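PDB 1YJ7: escJ from Escherichia coli, which probably forms, as a lipoprotein of the YscJ family, part of the membrane-associated platform on which the type III secretion system assembles. Local coordinates for residues D[18-23]-D[51-56]; D[90-95]-D[108-113]; D[5-10]-D[37-42]. The protein carries 3 engineered substitutions. One frame throughout, in Å; residues are numbered along the deposited sequence. Where two conformers were deposited one is given.

Contacts 1 and 3 share the N-terminal part of the chain, with centres 13 Å apart. Contact 3 pairs strands 3-9 and 38-42 of a three-stranded antiparallel sheet. Contact 1 joins helices 11-23 and 47-56, which pack against that sheet. Their segments alternate along the chain, and Leu5 of contact 3 touches Leu21, Ile51 and Leu54 of contact 1. Contact 2 comes later, across the chain's centre, about 31 Å from contact 1 and 32 Å from contact 3, centre to centre. It sets helix 80-99 against a separate mixed sheet. These two folded parts both meet a second subunit, consistent with a platform protein that assembles through both.

Contact 1 (D[18-23]-D[51-56]); sequences QALLLS and ITILNN
Leu20 and Leu21 of helix 11-23 meet Ile53 and Leu54 of helix 47-56. The contact is wholly apolar. Ile53 CG2 is its central methyl, lying 3.7 Å from Leu20 CG and 4.0 Å from Leu21 CD2. The Leu20 and Ile53 side chains pass each other in opposite directions. Ile53 CG2 is anti to its own backbone N, with CG1 beside that N (chi1 -70°), and this leaves CG2 to meet both leucines. Leu54 adds one methyl: its CD2 is 4.2 Å from Leu21 CG, and the two side chains cross at about a right angle. The same Leu54 CD2 also meets Leu20 CD2 at 4.2 Å.

The axes of segments 18-23 and 51-56 approach to 10.3 Å, with their N-to-C directions 126° apart. Only 227 Å² is buried between them. Further out, Leu21 and Leu54 both rest on Leu5 of strand 3-9, and Leu21 also reaches Val28. Leu20 extends to Phe59. Ser23 OG donates to Leu20 O at 2.8 Å, and Asn24 ND2 binds the same carbonyl.

This is the helix pair of a beta-alpha-beta-beta-alpha unit, consistent with the ring-building motif of the YscJ/FliF family.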
ATOM      1  N   GLN D  18      16.843 -19.353  15.428  1.00 13.38           N
ATOM      2  CA  GLN D  18      17.217 -20.756  15.468  1.00 13.95           C
ATOM      3  C   GLN D  18      16.757 -21.393  16.767  1.00 13.51           C
ATOM      4  O   GLN D  18      16.123 -22.436  16.748  1.00 14.23           O
ATOM      5  CB  GLN D  18      18.744 -20.881  15.301  1.00 14.55           C
ATOM      6  CG  GLN D  18      19.271 -22.301  15.344  1.00 15.69           C
ATOM      7  CD  GLN D  18      20.778 -22.381  15.291  1.00 18.26           C
ATOM      8  OE1 GLN D  18      21.357 -23.487  15.299  1.00 24.66           O
ATOM      9  NE2 GLN D  18      21.423 -21.249  15.281  1.00 14.64           N
ATOM     10  N   ALA D  19      17.066 -20.765  17.906  1.00 14.04           N
ATOM     11  CA  ALA D  19      16.615 -21.276  19.196  1.00 14.08           C
ATOM     12  C   ALA D  19      15.090 -21.398  19.283  1.00 14.71           C
ATOM     13  O   ALA D  19      14.556 -22.377  19.805  1.00 15.11           O
ATOM     14  CB  ALA D  19      17.149 -20.402  20.338  1.00 13.46           C
ATOM     15  N   LEU D  20      14.384 -20.393  18.768  1.00 14.65           N
ATOM     16  CA  LEU D  20      12.937 -20.408  18.784  1.00 15.47           C
ATOM     17  C   LEU D  20      12.414 -21.617  18.002  1.00 15.23           C
ATOM     18  O   LEU D  20      11.519 -22.334  18.468  1.00 16.12           O
ATOM     19  CB  LEU D  20      12.388 -19.096  18.209  1.00 15.06           C
ATOM     20  CG  LEU D  20      10.887 -19.004  17.929  1.00 17.82           C
ATOM     21  CD1 LEU D  20      10.072 -19.195  19.225  1.00 20.07           C
ATOM     22  CD2 LEU D  20      10.610 -17.673  17.288  1.00 19.31           C
ATOM     23  N   LEU D  21      12.971 -21.839  16.816  1.00 15.83           N
ATOM     24  CA  LEU D  21      12.527 -22.936  15.955  1.00 15.89           C
ATOM     25  C   LEU D  21      12.867 -24.292  16.574  1.00 16.74           C
ATOM     26  O   LEU D  21      12.019 -25.188  16.614  1.00 16.96           O
ATOM     27  CB  LEU D  21      13.102 -22.806  14.547  1.00 15.58           C
ATOM     28  CG  LEU D  21      12.515 -21.630  13.749  1.00 16.68           C
ATOM     29  CD1 LEU D  21      13.266 -21.468  12.464  1.00 17.32           C
ATOM     30  CD2 LEU D  21      11.033 -21.814  13.486  1.00 16.27           C
ATOM     31  N   LEU D  22      14.084 -24.425  17.099  1.00 17.75           N
ATOM     32  CA  LEU D  22      14.513 -25.684  17.727  1.00 18.05           C
ATOM     33  C   LEU D  22      13.652 -26.033  18.934  1.00 19.22           C
ATOM     34  O   LEU D  22      13.332 -27.211  19.158  1.00 19.78           O
ATOM     35  CB  LEU D  22      15.985 -25.615  18.129  1.00 17.80           C
ATOM     36  CG  LEU D  22      17.002 -25.673  17.004  1.00 17.49           C
ATOM     37  CD1 LEU D  22      18.393 -25.421  17.555  1.00 16.76           C
ATOM     38  CD2 LEU D  22      16.955 -27.007  16.256  1.00 18.45           C
ATOM     39  N   SER D  23      13.216 -25.019  19.673  1.00 20.03           N
ATOM     40  CA  SER D  23      12.405 -25.237  20.862  1.00 21.22           C
ATOM     41  C   SER D  23      10.981 -25.692  20.507  1.00 22.05           C
ATOM     42  O   SER D  23      10.266 -26.208  21.356  1.00 22.14           O
ATOM     43  CB  SER D  23      12.379 -23.994  21.741  1.00 21.61           C
ATOM     44  OG  SER D  23      11.562 -22.992  21.177  1.00 24.31           O
ATOM     45  N   ILE D  51       7.645 -20.636   9.154  1.00 15.80           N
ATOM     46  CA  ILE D  51       7.239 -19.285   8.836  1.00 15.84           C
ATOM     47  C   ILE D  51       6.126 -18.793   9.778  1.00 15.87           C
ATOM     48  O   ILE D  51       6.114 -17.609  10.163  1.00 15.96           O
ATOM     49  CB  ILE D  51       6.833 -19.215   7.338  1.00 16.08           C
ATOM     50  CG1 ILE D  51       8.074 -19.452   6.462  1.00 16.70           C
ATOM     51  CG2 ILE D  51       6.200 -17.861   7.002  1.00 16.88           C
ATOM     52  CD1 ILE D  51       9.238 -18.518   6.705  1.00 18.89           C
ATOM     53  N   THR D  52       5.215 -19.679  10.161  1.00 15.65           N
ATOM     54  CA  THR D  52       4.138 -19.309  11.095  1.00 15.99           C
ATOM     55  C   THR D  52       4.745 -18.901  12.442  1.00 16.05           C
ATOM     56  O   THR D  52       4.409 -17.854  12.996  1.00 15.84           O
ATOM     57  CB  THR D  52       3.141 -20.458  11.281  1.00 16.70           C
ATOM     58  OG1 THR D  52       2.508 -20.764  10.021  1.00 18.70           O
ATOM     59  CG2 THR D  52       1.983 -20.054  12.224  1.00 18.87           C
ATOM     60  N   ILE D  53       5.653 -19.728  12.943  1.00 15.58           N
ATOM     61  CA  ILE D  53       6.319 -19.467  14.218  1.00 15.48           C
ATOM     62  C   ILE D  53       7.111 -18.175  14.153  1.00 15.28           C
ATOM     63  O   ILE D  53       7.014 -17.341  15.054  1.00 15.69           O
ATOM     64  CB  ILE D  53       7.245 -20.670  14.621  1.00 15.46           C
ATOM     65  CG1 ILE D  53       6.399 -21.877  14.997  1.00 16.79           C
ATOM     66  CG2 ILE D  53       8.154 -20.278  15.824  1.00 15.75           C
ATOM     67  CD1 ILE D  53       7.159 -23.195  14.985  1.00 17.64           C
ATOM     68  N   LEU D  54       7.875 -17.969  13.080  1.00 15.49           N
ATOM     69  CA  LEU D  54       8.644 -16.737  12.976  1.00 16.03           C
ATOM     70  C   LEU D  54       7.728 -15.520  12.855  1.00 16.11           C
ATOM     71  O   LEU D  54       7.939 -14.510  13.521  1.00 16.01           O
ATOM     72  CB  LEU D  54       9.603 -16.779  11.817  1.00 15.66           C
ATOM     73  CG  LEU D  54      10.693 -17.838  11.949  1.00 16.21           C
ATOM     74  CD1 LEU D  54      11.526 -17.854  10.677  1.00 18.09           C
ATOM     75  CD2 LEU D  54      11.564 -17.619  13.181  1.00 16.43           C
ATOM     76  N   ASN D  55       6.707 -15.639  12.033  1.00 16.70           N
ATOM     77  CA  ASN D  55       5.735 -14.544  11.868  1.00 17.33           C
ATOM     78  C   ASN D  55       5.058 -14.157  13.185  1.00 17.09           C
ATOM     79  O   ASN D  55       4.999 -12.967  13.527  1.00 17.12           O
ATOM     80  CB  ASN D  55       4.850 -14.760  10.638  0.50 18.16           C
ATOM     81  CG  ASN D  55       5.590 -14.357   9.333  0.50 20.46           C
ATOM     82  OD1 ASN D  55       6.491 -15.064   8.863  0.50 24.28           O
ATOM     83  ND2 ASN D  55       5.269 -13.171   8.803  0.50 23.63           N
ATOM     84  N   ASN D  56       4.608 -15.166  13.931  1.00 16.86           N
ATOM     85  CA  ASN D  56       3.863 -14.955  15.174  1.00 17.23           C
ATOM     86  C   ASN D  56       4.753 -14.314  16.240  1.00 17.32           C
ATOM     87  O   ASN D  56       4.266 -13.680  17.160  1.00 17.42           O
ATOM     88  CB  ASN D  56       3.278 -16.261  15.691  1.00 17.48           C
ATOM     89  CG  ASN D  56       2.096 -16.760  14.867  1.00 18.92           C
ATOM     90  OD1 ASN D  56       1.686 -16.136  13.889  1.00 19.46           O
ATOM     91  ND2 ASN D  56       1.545 -17.900  15.265  1.00 20.75           N
TER

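Contact 2 (D[90-95]-D[108-113]); sequences LKEQDI and CSVSLN
Glu92 reaches from helix 80-99 to the backbone of strand 105-113, where its OE1 accepts a hydrogen bond from Leu112 N at 2.9 Å. The bond is almost straight, 176° at the hydrogen. It meets OE1 on the anti side, 25° out of the carboxylate plane. The chain of Glu92 is extended beyond CG (chi2 170°), which carries CD out toward the strand. On the way, Glu92 CG packs on Leu112 CG at 3.7 Å.

The tight part of the contact combines this bond with apolar packing. Lys91 CG and Leu112 CD1 are only 3.4 Å apart, closer than usual for two carbons. Ile95 CG2 meets Val110 CG2 at 3.9 Å, the side chains crossing at about a right angle. The polar end of Lys91 leads away from the strand, and NZ binds Ser150 O.

The other side is looser and holds water. One water hydrogen-bonds both Glu92 OE1 and Ser111 OG. A second lies 2.7 Å from Val110 O, with a weak bond to Glu92 OE2. Lys91 of the second subunit binds Leu112 O here.

Ser109, Ser111 and Asn113 pair with strand 123-130, while the amides of Val110 and Leu112 turn to Glu96 and Glu92. Helix 80-99 thus runs beside a strand that is outermost in the mixed sheet of this chain, with helix 140-150 against Ile95.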
ATOM      1  N   LEU D  90      19.214  12.150  22.030  1.00 14.39           N
ATOM      2  CA  LEU D  90      20.289  11.896  22.988  1.00 15.16           C
ATOM      3  C   LEU D  90      19.779  11.674  24.405  1.00 13.92           C
ATOM      4  O   LEU D  90      20.260  10.772  25.093  1.00 13.11           O
ATOM      5  CB  LEU D  90      21.315  13.031  22.984  1.00 15.72           C
ATOM      6  CG  LEU D  90      22.515  12.869  23.919  1.00 21.00           C
ATOM      7  CD1 LEU D  90      23.383  11.730  23.461  1.00 24.52           C
ATOM      8  CD2 LEU D  90      23.320  14.182  23.994  1.00 25.10           C
ATOM      9  N   LYS D  91      18.838  12.498  24.866  1.00 12.95           N
ATOM     10  CA  LYS D  91      18.258  12.313  26.177  1.00 13.03           C
ATOM     11  C   LYS D  91      17.521  10.976  26.279  1.00 12.40           C
ATOM     12  O   LYS D  91      17.686  10.255  27.253  1.00 11.95           O
ATOM     13  CB  LYS D  91      17.310  13.458  26.548  1.00 13.37           C
ATOM     14  CG  LYS D  91      16.705  13.352  27.956  1.00 15.01           C
ATOM     15  CD  LYS D  91      17.759  13.385  29.105  1.00 16.44           C
ATOM     16  CE  LYS D  91      18.485  14.720  29.195  1.00 17.64           C
ATOM     17  NZ  LYS D  91      19.318  14.845  30.453  1.00 14.46           N
ATOM     18  N   GLU D  92      16.719  10.645  25.275  1.00 12.50           N
ATOM     19  CA  GLU D  92      16.027   9.350  25.271  1.00 12.29           C
ATOM     20  C   GLU D  92      17.024   8.187  25.409  1.00 12.58           C
ATOM     21  O   GLU D  92      16.798   7.242  26.194  1.00 13.12           O
ATOM     22  CB  GLU D  92      15.238   9.177  23.965  1.00 13.10           C
ATOM     23  CG  GLU D  92      13.979  10.020  23.902  1.00 13.36           C
ATOM     24  CD  GLU D  92      13.344  10.020  22.519  1.00 16.83           C
ATOM     25  OE1 GLU D  92      12.244  10.592  22.392  1.00 15.02           O
ATOM     26  OE2 GLU D  92      13.941   9.431  21.575  1.00 16.85           O
ATOM     27  N   GLN D  93      18.109   8.265  24.651  1.00 13.24           N
ATOM     28  CA  GLN D  93      19.154   7.237  24.667  1.00 13.41           C
ATOM     29  C   GLN D  93      19.873   7.175  26.000  1.00 13.63           C
ATOM     30  O   GLN D  93      20.159   6.080  26.499  1.00 13.38           O
ATOM     31  CB  GLN D  93      20.119   7.472  23.508  1.00 14.49           C
ATOM     32  CG  GLN D  93      19.453   7.257  22.138  1.00 15.21           C
ATOM     33  CD  GLN D  93      19.213   5.785  21.806  1.00 17.47           C
ATOM     34  OE1 GLN D  93      18.074   5.368  21.537  1.00 22.16           O
ATOM     35  NE2 GLN D  93      20.262   5.011  21.809  1.00 12.66           N
ATOM     36  N   ASP D  94      20.138   8.342  26.601  1.00 13.26           N
ATOM     37  CA  ASP D  94      20.760   8.405  27.914  1.00 13.37           C
ATOM     38  C   ASP D  94      19.879   7.753  28.984  1.00 12.92           C
ATOM     39  O   ASP D  94      20.370   7.059  29.871  1.00 11.34           O
ATOM     40  CB  ASP D  94      20.995   9.864  28.339  1.00 14.15           C
ATOM     41  CG  ASP D  94      22.120  10.551  27.583  1.00 16.45           C
ATOM     42  OD1 ASP D  94      22.921   9.898  26.856  1.00 15.71           O
ATOM     43  OD2 ASP D  94      22.281  11.795  27.703  1.00 16.63           O
ATOM     44  N   ILE D  95      18.568   7.970  28.904  1.00 11.92           N
ATOM     45  CA  ILE D  95      17.648   7.386  29.879  1.00 11.55           C
ATOM     46  C   ILE D  95      17.530   5.878  29.672  1.00 12.17           C
ATOM     47  O   ILE D  95      17.543   5.120  30.630  1.00 11.85           O
ATOM     48  CB  ILE D  95      16.262   8.091  29.839  1.00 12.08           C
ATOM     49  CG1 ILE D  95      16.427   9.564  30.275  1.00 11.40           C
ATOM     50  CG2 ILE D  95      15.313   7.376  30.731  1.00 12.23           C
ATOM     51  CD1 ILE D  95      15.138  10.401  30.013  1.00 12.61           C
ATOM     52  N   CYS D 108      14.433  -1.595  26.661  1.00 13.84           N
ATOM     53  CA  CYS D 108      13.835  -0.347  27.143  1.00 15.25           C
ATOM     54  C   CYS D 108      13.613   0.580  25.959  1.00 14.79           C
ATOM     55  O   CYS D 108      14.494   0.715  25.092  1.00 15.67           O
ATOM     56  CB  CYS D 108      14.774   0.354  28.174  1.00 15.99           C
ATOM     57  SG  CYS D 108      14.060   1.833  28.909  1.00 21.47           S
ATOM     58  N   SER D 109      12.451   1.235  25.902  1.00 13.60           N
ATOM     59  CA  SER D 109      12.225   2.318  24.977  1.00 13.45           C
ATOM     60  C   SER D 109      11.676   3.509  25.727  1.00 13.23           C
ATOM     61  O   SER D 109      10.810   3.357  26.569  1.00 12.90           O
ATOM     62  CB  SER D 109      11.238   1.931  23.875  1.00 13.90           C
ATOM     63  OG  SER D 109      11.837   1.099  22.908  1.00 16.20           O
ATOM     64  N   VAL D 110      12.208   4.681  25.413  1.00 12.81           N
ATOM     65  CA  VAL D 110      11.739   5.941  25.978  1.00 13.36           C
ATOM     66  C   VAL D 110      11.423   6.876  24.828  1.00 13.71           C
ATOM     67  O   VAL D 110      12.257   7.093  23.932  1.00 13.64           O
ATOM     68  CB  VAL D 110      12.813   6.593  26.886  1.00 13.52           C
ATOM     69  CG1 VAL D 110      12.331   7.959  27.369  1.00 15.09           C
ATOM     70  CG2 VAL D 110      13.120   5.687  28.048  1.00 14.41           C
ATOM     71  N   SER D 111      10.207   7.432  24.837  1.00 13.78           N
ATOM     72  CA  SER D 111       9.848   8.484  23.906  1.00 13.53           C
ATOM     73  C   SER D 111       9.487   9.723  24.715  1.00 13.97           C
ATOM     74  O   SER D 111       8.561   9.675  25.541  1.00 14.14           O
ATOM     75  CB  SER D 111       8.675   8.066  23.009  1.00 14.63           C
ATOM     76  OG  SER D 111       8.385   9.097  22.071  1.00 14.15           O
ATOM     77  N   LEU D 112      10.232  10.809  24.492  1.00 14.18           N
ATOM     78  CA  LEU D 112      10.056  12.070  25.207  1.00 15.53           C
ATOM     79  C   LEU D 112       9.334  13.127  24.382  1.00 16.08           C
ATOM     80  O   LEU D 112       9.615  13.288  23.201  1.00 16.50           O
ATOM     81  CB  LEU D 112      11.408  12.666  25.589  1.00 15.77           C
ATOM     82  CG  LEU D 112      12.227  11.888  26.598  1.00 18.12           C
ATOM     83  CD1 LEU D 112      13.546  12.615  26.783  1.00 19.63           C
ATOM     84  CD2 LEU D 112      11.502  11.715  27.935  1.00 19.19           C
ATOM     85  N   ASN D 113       8.465  13.859  25.072  1.00 17.18           N
ATOM     86  CA  ASN D 113       7.777  15.043  24.560  1.00 18.49           C
ATOM     87  C   ASN D 113       8.232  16.209  25.447  1.00 18.93           C
ATOM     88  O   ASN D 113       7.720  16.368  26.534  1.00 19.10           O
ATOM     89  CB  ASN D 113       6.265  14.821  24.684  1.00 19.12           C
ATOM     90  CG  ASN D 113       5.455  16.118  24.613  1.00 20.04           C
ATOM     91  OD1 ASN D 113       5.806  17.026  23.859  1.00 23.76           O
ATOM     92  ND2 ASN D 113       4.395  16.211  25.422  1.00 21.76           N
TER
HETATM   93  O   HOH W   1      10.407  10.146  20.544  1.00 17.84           O
HETATM   94  O   HOH W   2      11.843   7.068  21.249  1.00 21.34           O

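Contact 3 (D[5-10]-D[37-42]); sequences LYTGLT and NMTLSV
Tyr6 pairs with Leu40, and Leu9 with Met38, as antiparallel hydrogen-bonded pairs with a register shift of one between them, a classic beta bulge where Leu5 and Tyr6 both face Leu40, and a G1 bulge where Gly8 and Leu9 both face Met38. Leu40 N donates to Tyr6 O at 2.9 Å, and Leu9 N to Met38 O at 3.0 Å. Gly8 has the positive phi (72°) that favours glycine.

Leu9, Met38, Leu40 and Tyr6 lie on one face of the sheet. Leu9 CD1 meets Leu40 CG at 3.9 Å, the side chains crossing at about a right angle. Both residues also touch Met17 of helix 11-23. Toward the other end, Leu5 CD1 presses on Val42 CG1 at 3.6 Å.

Thr7 and Thr39 lie side by side and point the same way, with Thr7 CG2 4.0 Å from Thr39 CG2. Thr7 OG1 lies between its backbone N and carbonyl carbon (chi1 68°). One water accepts from Gly8 N at 3.0 Å and bonds Thr39 OG1.

The chemistry divides by place. Leu5, Leu9, Met38, Leu40 and Val42 present apolar groups to helices 11-23 and 47-56. At the bulged turn, Leu9 and Met38 satisfy each other's backbone, while Gly8 N turns to water and Thr7 OG1 to Glu11 of the second subunit.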
ATOM      1  N   LEU D   5      15.246 -19.981   4.643  1.00 21.93           N
ATOM      2  CA  LEU D   5      14.418 -19.011   5.358  1.00 21.33           C
ATOM      3  C   LEU D   5      14.965 -17.604   5.094  1.00 20.89           C
ATOM      4  O   LEU D   5      14.330 -16.803   4.396  1.00 20.08           O
ATOM      5  CB  LEU D   5      14.383 -19.315   6.866  1.00 20.89           C
ATOM      6  CG  LEU D   5      13.664 -20.590   7.283  1.00 21.30           C
ATOM      7  CD1 LEU D   5      13.706 -20.791   8.779  1.00 23.15           C
ATOM      8  CD2 LEU D   5      12.246 -20.623   6.782  1.00 24.30           C
ATOM      9  N   TYR D   6      16.151 -17.315   5.636  1.00 20.09           N
ATOM     10  CA  TYR D   6      16.797 -16.007   5.522  1.00 19.97           C
ATOM     11  C   TYR D   6      18.305 -16.138   5.427  1.00 20.72           C
ATOM     12  O   TYR D   6      18.892 -17.070   5.992  1.00 20.77           O
ATOM     13  CB  TYR D   6      16.457 -15.092   6.707  1.00 20.20           C
ATOM     14  CG  TYR D   6      14.992 -14.800   6.794  1.00 18.97           C
ATOM     15  CD1 TYR D   6      14.159 -15.491   7.663  1.00 17.77           C
ATOM     16  CD2 TYR D   6      14.412 -13.876   5.931  1.00 20.76           C
ATOM     17  CE1 TYR D   6      12.789 -15.232   7.705  1.00 18.21           C
ATOM     18  CE2 TYR D   6      13.056 -13.628   5.965  1.00 19.71           C
ATOM     19  CZ  TYR D   6      12.250 -14.293   6.831  1.00 18.50           C
ATOM     20  OH  TYR D   6      10.890 -14.011   6.811  1.00 19.89           O
ATOM     21  N   THR D   7      18.899 -15.195   4.704  1.00 21.01           N
ATOM     22  CA  THR D   7      20.339 -14.994   4.609  1.00 21.53           C
ATOM     23  C   THR D   7      20.676 -13.632   5.202  1.00 21.43           C
ATOM     24  O   THR D   7      19.797 -12.829   5.502  1.00 21.35           O
ATOM     25  CB  THR D   7      20.793 -15.034   3.133  1.00 22.07           C
ATOM     26  OG1 THR D   7      20.267 -13.890   2.442  1.00 21.57           O
ATOM     27  CG2 THR D   7      20.194 -16.219   2.389  1.00 23.42           C
ATOM     28  N   GLY D   8      21.965 -13.378   5.392  1.00 21.57           N
ATOM     29  CA  GLY D   8      22.438 -12.070   5.803  1.00 21.99           C
ATOM     30  C   GLY D   8      22.138 -11.710   7.230  1.00 21.81           C
ATOM     31  O   GLY D   8      22.100 -10.535   7.582  1.00 22.26           O
ATOM     32  N   LEU D   9      21.903 -12.719   8.068  1.00 21.42           N
ATOM     33  CA  LEU D   9      21.464 -12.470   9.427  1.00 21.10           C
ATOM     34  C   LEU D   9      22.657 -12.205  10.329  1.00 20.33           C
ATOM     35  O   LEU D   9      23.712 -12.832  10.182  1.00 20.42           O
ATOM     36  CB  LEU D   9      20.689 -13.670   9.988  1.00 20.96           C
ATOM     37  CG  LEU D   9      19.392 -14.057   9.277  1.00 21.17           C
ATOM     38  CD1 LEU D   9      18.855 -15.373   9.828  1.00 20.20           C
ATOM     39  CD2 LEU D   9      18.375 -12.927   9.405  1.00 20.80           C
ATOM     40  N   THR D  10      22.475 -11.309  11.282  1.00 19.56           N
ATOM     41  CA  THR D  10      23.463 -11.142  12.343  1.00 19.54           C
ATOM     42  C   THR D  10      23.478 -12.393  13.208  1.00 17.91           C
ATOM     43  O   THR D  10      22.560 -13.213  13.163  1.00 16.82           O
ATOM     44  CB  THR D  10      23.165  -9.930  13.232  1.00 19.30           C
ATOM     45  OG1 THR D  10      21.948 -10.148  13.933  1.00 19.65           O
ATOM     46  CG2 THR D  10      22.955  -8.644  12.410  1.00 22.41           C
ATOM     47  N   ASN D  37      28.031 -13.570   8.303  1.00 32.64           N
ATOM     48  CA  ASN D  37      26.571 -13.524   8.439  1.00 31.32           C
ATOM     49  C   ASN D  37      25.969 -14.901   8.255  1.00 29.08           C
ATOM     50  O   ASN D  37      26.567 -15.784   7.639  1.00 29.04           O
ATOM     51  CB  ASN D  37      25.951 -12.549   7.443  1.00 31.58           C
ATOM     52  CG  ASN D  37      26.435 -11.128   7.643  1.00 33.86           C
ATOM     53  OD1 ASN D  37      26.649 -10.690   8.773  1.00 36.95           O
ATOM     54  ND2 ASN D  37      26.607 -10.397   6.545  1.00 36.79           N
ATOM     55  N   MET D  38      24.763 -15.075   8.774  1.00 26.21           N
ATOM     56  CA  MET D  38      24.171 -16.389   8.890  1.00 24.68           C
ATOM     57  C   MET D  38      22.986 -16.591   7.950  1.00 23.17           C
ATOM     58  O   MET D  38      22.215 -15.671   7.681  1.00 22.29           O
ATOM     59  CB  MET D  38      23.726 -16.607  10.335  1.00 24.30           C
ATOM     60  CG  MET D  38      24.877 -16.540  11.314  1.00 25.06           C
ATOM     61  SD  MET D  38      26.040 -17.930  11.116  1.00 25.24           S
ATOM     62  CE  MET D  38      27.207 -17.453  12.432  1.00 28.03           C
ATOM     63  N   THR D  39      22.847 -17.827   7.509  1.00 22.13           N
ATOM     64  CA  THR D  39      21.700 -18.314   6.759  1.00 21.78           C
ATOM     65  C   THR D  39      21.019 -19.425   7.532  1.00 21.09           C
ATOM     66  O   THR D  39      21.676 -20.398   7.942  1.00 21.26           O
ATOM     67  CB  THR D  39      22.167 -18.891   5.407  1.00 21.42           C
ATOM     68  OG1 THR D  39      22.701 -17.842   4.601  1.00 22.42           O
ATOM     69  CG2 THR D  39      20.994 -19.467   4.610  1.00 22.28           C
ATOM     70  N   LEU D  40      19.703 -19.314   7.705  1.00 19.69           N
ATOM     71  CA  LEU D  40      18.885 -20.370   8.253  1.00 19.89           C
ATOM     72  C   LEU D  40      18.059 -21.049   7.177  1.00 20.45           C
ATOM     73  O   LEU D  40      17.532 -20.376   6.304  1.00 21.07           O
ATOM     74  CB  LEU D  40      17.916 -19.828   9.315  1.00 19.66           C
ATOM     75  CG  LEU D  40      18.561 -19.225  10.547  1.00 19.19           C
ATOM     76  CD1 LEU D  40      17.480 -18.693  11.482  1.00 16.87           C
ATOM     77  CD2 LEU D  40      19.452 -20.237  11.263  1.00 18.59           C
ATOM     78  N   SER D  41      17.959 -22.373   7.266  1.00 21.15           N
ATOM     79  CA  SER D  41      17.145 -23.209   6.382  1.00 22.22           C
ATOM     80  C   SER D  41      16.418 -24.273   7.177  1.00 22.10           C
ATOM     81  O   SER D  41      16.787 -24.594   8.297  1.00 22.37           O
ATOM     82  CB  SER D  41      18.020 -23.886   5.310  1.00 22.15           C
ATOM     83  OG  SER D  41      18.908 -22.961   4.721  1.00 24.81           O
ATOM     84  N   VAL D  42      15.357 -24.825   6.607  1.00 22.51           N
ATOM     85  CA  VAL D  42      14.572 -25.850   7.270  1.00 23.19           C
ATOM     86  C   VAL D  42      14.184 -26.901   6.249  1.00 23.50           C
ATOM     87  O   VAL D  42      14.195 -26.633   5.051  1.00 23.96           O
ATOM     88  CB  VAL D  42      13.275 -25.274   7.894  1.00 23.54           C
ATOM     89  CG1 VAL D  42      13.608 -24.367   9.058  1.00 24.76           C
ATOM     90  CG2 VAL D  42      12.443 -24.529   6.810  1.00 24.50           C
TER
HETATM   91  O   HOH W   3      24.255 -15.210   4.778  1.00 33.25           O